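PDB 5INW: putative angiotensinogen from Lampetra fluviatilis, which is a heparin-binding serpin that inhibits thrombin, a reaction that heparin promotes through a template mechanism. Local coordinates for residues A84-G89 against V326-L331; D259-V264 against V401-T406. The protein carries 1 engineered substitution. All blocks are in the same frame, centred on the assembly; numbering follows the deposited sequence.

Contact 1: A84-G89 against V326-L331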
# COMPACT_ATOMS: atom_id res chain seq x y z
N ALA A 84 6.90 10.01 6.76
CA ALA A 84 8.03 9.16 6.49
C ALA A 84 7.61 8.02 5.64
O ALA A 84 8.28 7.69 4.68
CB ALA A 84 8.65 8.63 7.78
N VAL A 85 6.50 7.40 6.04
CA VAL A 85 5.95 6.23 5.36
C VAL A 85 5.46 6.67 4.02
O VAL A 85 5.69 5.99 3.04
CB VAL A 85 4.83 5.56 6.19
CG1 VAL A 85 4.03 4.57 5.38
CG2 VAL A 85 5.44 4.84 7.37
N ASN A 86 4.79 7.81 3.95
CA ASN A 86 4.39 8.36 2.67
C ASN A 86 5.61 8.63 1.81
O ASN A 86 5.60 8.29 0.63
CB ASN A 86 3.60 9.64 2.84
CG ASN A 86 2.26 9.39 3.45
OD1 ASN A 86 1.82 8.24 3.63
ND2 ASN A 86 1.61 10.44 3.81
N GLY A 87 6.64 9.20 2.42
CA GLY A 87 7.90 9.46 1.76
C GLY A 87 8.46 8.22 1.09
O GLY A 87 8.79 8.25 -0.08
N LEU A 88 8.54 7.13 1.86
CA LEU A 88 8.88 5.81 1.35
C LEU A 88 7.97 5.41 0.17
O LEU A 88 8.46 4.92 -0.82
CB LEU A 88 8.72 4.75 2.45
CG LEU A 88 9.09 3.32 2.08
CD1 LEU A 88 10.59 3.19 2.23
CD2 LEU A 88 8.41 2.30 2.96
N GLY A 89 6.66 5.61 0.31
CA GLY A 89 5.70 5.24 -0.70
C GLY A 89 5.97 5.95 -2.01
O GLY A 89 6.02 5.34 -3.07
N VAL A 326 4.72 13.70 -7.32
CA VAL A 326 4.15 13.11 -6.10
C VAL A 326 5.17 13.09 -4.98
O VAL A 326 6.28 12.64 -5.13
CB VAL A 326 3.50 11.72 -6.26
CG1 VAL A 326 2.28 11.82 -7.15
CG2 VAL A 326 4.49 10.66 -6.75
N SER A 327 4.76 13.61 -3.86
CA SER A 327 5.61 13.75 -2.71
C SER A 327 4.68 14.14 -1.59
O SER A 327 3.47 14.45 -1.80
CB SER A 327 6.63 14.86 -2.91
OG SER A 327 6.01 16.14 -2.80
N GLN A 328 5.24 14.09 -0.40
CA GLN A 328 4.55 14.56 0.76
C GLN A 328 4.17 16.05 0.55
O GLN A 328 3.04 16.45 0.81
CB GLN A 328 5.43 14.33 1.97
CG GLN A 328 4.87 14.85 3.26
CD GLN A 328 3.61 14.13 3.66
OE1 GLN A 328 3.39 12.98 3.30
NE2 GLN A 328 2.78 14.81 4.44
N GLU A 329 5.10 16.85 0.05
CA GLU A 329 4.84 18.28 -0.07
C GLU A 329 3.73 18.54 -1.11
O GLU A 329 2.82 19.35 -0.88
CB GLU A 329 6.15 19.03 -0.33
CG GLU A 329 6.03 20.56 -0.48
CD GLU A 329 7.36 21.26 -0.78
OE1 GLU A 329 8.18 20.71 -1.56
OE2 GLU A 329 7.60 22.38 -0.25
N GLN A 330 3.79 17.82 -2.23
CA GLN A 330 2.75 17.85 -3.24
C GLN A 330 1.38 17.45 -2.68
O GLN A 330 0.34 18.08 -3.01
CB GLN A 330 3.09 16.93 -4.44
CG GLN A 330 2.17 17.13 -5.65
CD GLN A 330 2.01 18.61 -6.03
OE1 GLN A 330 2.99 19.32 -6.21
NE2 GLN A 330 0.77 19.08 -6.13
N LEU A 331 1.36 16.39 -1.86
CA LEU A 331 0.13 15.98 -1.21
C LEU A 331 -0.44 17.12 -0.37
O LEU A 331 -1.63 17.42 -0.47
CB LEU A 331 0.34 14.74 -0.34
CG LEU A 331 -0.83 14.29 0.56
CD1 LEU A 331 -2.03 13.95 -0.31
CD2 LEU A 331 -0.43 13.13 1.44
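N86, on helix 77-96 (helix A of serpins), reaches across to Q328 at the start of helix 328-337 (helix H, after the sheet-B strands), and one amide-to-amide hydrogen bond links the two segments; the C-terminal peptide chain, the piece after the cleaved loop, lies against both. ND2 of N86 donates to OE1 of Q328 over 3.1 Å, with an N-H...O angle of 163°. The bond lies in the carbonyl plane of Q328, on a lone pair, and also falls almost in the amide plane of N86; the two amides are nearly coplanar. Q328 gets there by a bend: its CG leaves anti to the backbone N (chi1 177°), then the chain folds at chi2 and brings OE1 round to the asparagine. Beside this bond, methyl CD2 of L331 lies 4.1 Å from N86 ND2, a nonpolar flank to the buried amide.

The stronger grip on N86 comes from the peptide chain. There ND2 also donates to the carbonyl O of R22, while OD1 accepts from the backbone N of V24, both of that peptide, so both ends of the amide are engaged and its rotation is fixed. L331 packs on the same V24. With an alanine in place of N86, Q328 OE1 would probably lose this donor, and the R22 carbonyl and V24 N-H of the peptide chain their side-chain partner.

Further out, Q328 NE2 makes a weak bond to E332 one turn on, and the carbonyl O of V326 accepts from K94 NZ of helix 77-96, a second tie. The helix start that presents Q328 is capped: S327 sits at the N-cap, and its OG accepts from Q330 N at 2.8 Å along a nearly straight N-H...O line.

Contact 2: D259-V264 against V401-T406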
# COMPACT_ATOMS: atom_id res chain seq x y z
N ASP A 259 -28.77 2.77 -10.68
CA ASP A 259 -29.55 3.27 -11.82
C ASP A 259 -28.78 4.24 -12.74
O ASP A 259 -29.00 4.23 -13.94
CB ASP A 259 -30.83 3.92 -11.34
CG ASP A 259 -31.79 2.92 -10.75
OD1 ASP A 259 -31.41 2.24 -9.77
OD2 ASP A 259 -32.93 2.82 -11.26
N LEU A 260 -27.87 5.05 -12.19
CA LEU A 260 -27.04 5.96 -13.00
C LEU A 260 -25.67 5.36 -13.24
O LEU A 260 -24.67 5.88 -12.77
CB LEU A 260 -26.89 7.29 -12.26
CG LEU A 260 -28.17 8.08 -11.99
CD1 LEU A 260 -28.04 8.97 -10.77
CD2 LEU A 260 -28.47 8.89 -13.24
N THR A 261 -25.63 4.22 -13.91
CA THR A 261 -24.36 3.56 -14.23
C THR A 261 -24.52 2.97 -15.64
O THR A 261 -25.21 1.97 -15.81
CB THR A 261 -23.90 2.53 -13.14
OG1 THR A 261 -23.59 3.21 -11.91
CG2 THR A 261 -22.68 1.75 -13.58
N LYS A 262 -23.88 3.61 -16.63
CA LYS A 262 -23.93 3.20 -18.04
C LYS A 262 -22.47 3.07 -18.54
O LYS A 262 -21.55 3.68 -17.98
CB LYS A 262 -24.78 4.15 -18.97
CG LYS A 262 -25.61 3.37 -20.02
CD LYS A 262 -26.08 4.15 -21.27
CE LYS A 262 -26.91 3.25 -22.19
NZ LYS A 262 -27.14 3.80 -23.55
N ASN A 263 -22.27 2.31 -19.61
CA ASN A 263 -20.94 2.18 -20.21
C ASN A 263 -20.55 3.51 -20.85
O ASN A 263 -21.40 4.22 -21.35
CB ASN A 263 -20.93 1.08 -21.26
CG ASN A 263 -21.29 -0.29 -20.70
OD1 ASN A 263 -21.10 -0.57 -19.54
ND2 ASN A 263 -21.83 -1.14 -21.54
N VAL A 264 -19.28 3.85 -20.83
CA VAL A 264 -18.79 5.11 -21.40
C VAL A 264 -17.37 4.83 -21.91
O VAL A 264 -16.65 3.99 -21.33
CB VAL A 264 -18.77 6.24 -20.33
CG1 VAL A 264 -17.99 7.48 -20.79
CG2 VAL A 264 -20.19 6.59 -19.90
N VAL A 401 -13.52 -0.54 -6.83
CA VAL A 401 -14.41 0.59 -6.67
C VAL A 401 -15.81 0.21 -7.22
O VAL A 401 -15.93 -0.37 -8.32
CB VAL A 401 -13.84 1.84 -7.39
CG1 VAL A 401 -14.81 3.00 -7.31
CG2 VAL A 401 -12.48 2.21 -6.79
N ASN A 402 -16.85 0.54 -6.46
CA ASN A 402 -18.20 0.34 -6.90
C ASN A 402 -19.12 1.40 -6.31
O ASN A 402 -18.65 2.33 -5.69
CB ASN A 402 -18.63 -1.11 -6.65
CG ASN A 402 -18.84 -1.44 -5.20
OD1 ASN A 402 -18.76 -0.60 -4.28
ND2 ASN A 402 -19.16 -2.71 -4.97
N GLU A 403 -20.43 1.27 -6.53
CA GLU A 403 -21.41 2.24 -6.05
C GLU A 403 -21.40 2.43 -4.54
O GLU A 403 -21.69 3.53 -4.10
CB GLU A 403 -22.84 1.82 -6.49
CG GLU A 403 -23.17 2.02 -7.97
CD GLU A 403 -22.66 0.94 -8.92
OE1 GLU A 403 -21.99 -0.02 -8.49
OE2 GLU A 403 -22.98 1.05 -10.13
N GLU A 404 -21.12 1.39 -3.74
CA GLU A 404 -21.09 1.51 -2.27
C GLU A 404 -19.82 2.19 -1.79
O GLU A 404 -19.81 2.83 -0.72
CB GLU A 404 -21.16 0.16 -1.52
CG GLU A 404 -22.28 -0.79 -1.95
CD GLU A 404 -23.74 -0.34 -1.64
OE1 GLU A 404 -24.65 -0.64 -2.47
OE2 GLU A 404 -24.02 0.29 -0.59
N GLY A 405 -18.73 1.99 -2.51
CA GLY A 405 -17.48 2.31 -1.91
C GLY A 405 -16.30 1.60 -2.53
O GLY A 405 -16.30 1.31 -3.71
N THR A 406 -15.26 1.45 -1.72
CA THR A 406 -14.02 0.94 -2.18
C THR A 406 -13.59 -0.19 -1.25
O THR A 406 -13.72 -0.05 -0.04
CB THR A 406 -12.95 2.06 -2.16
OG1 THR A 406 -13.33 3.12 -3.04
CG2 THR A 406 -11.59 1.52 -2.54
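T261 and E403 face each other without any backbone pairing between their segments, their CA atoms 8.8 Å apart, so the contact is bridged by side chains alone. The bridge is one hydrogen bond: OG1 of T261 donates to OE2 of E403 at 2.9 Å. The hydroxyl meets the carboxylate oxygen on its anti side, 18° out of the carboxylate plane, and the two side chains approach from opposite directions. On E403 a bend at chi2 (80°) brings OE2 within reach of the hydroxyl. Its other oxygen, OE1, makes a weak, long ion pair with K351, while the side chain also rests on F256 and P258. T261 for its part packs on M279 of strand 273-283, the antiparallel neighbour of its own strand.

E403 is held out by a tight turn. N402 N donates to G405 O at 2.9 Å and G405 N returns a bond to N402 O at 3.2 Å, leaving E403 and E404 as the two residues of the hairpin loop. Inside it, OD1 of N402 accepts weak bonds from E404 N and G405 N, tucking the asparagine under the turn in the manner of an Asx turn. The E404 carboxylate forms a salt bridge with K255, and the carbonyl of N402 accepts from W252 NE1.

This conserved serpin turn leads from strand 389-401 into the hinge, which starts at about G405 and continues as strand 405-417, inserted in sheet A as in other cleaved serpins. With strand 261-267 in sheet C, T261 and E403 span the breach, where the top of sheet A meets sheet C and the reactive loop begins to insert.

How the contacts relate
Contact 1 and contact 2 lie in separate regions of one serpin fold, their centres 30 Å apart and their nearest atoms about 16 Å apart, without touching. Along the chain their segments alternate: 84-89, then 259-264, then 326-331, then 401-406. Contact 1 joins two helices, whereas contact 2 bridges sheet C (strand 261-267) and the head of sheet A (strands 389-401 and 405-417). The C-terminal peptide chain reaches both areas, bonding to N86 in one and packing its I16 on T406 in the other. The cleaved-off chain thus remains part of the fold, while the hinge, from about G405 on, has become part of the inserted strand 405-417.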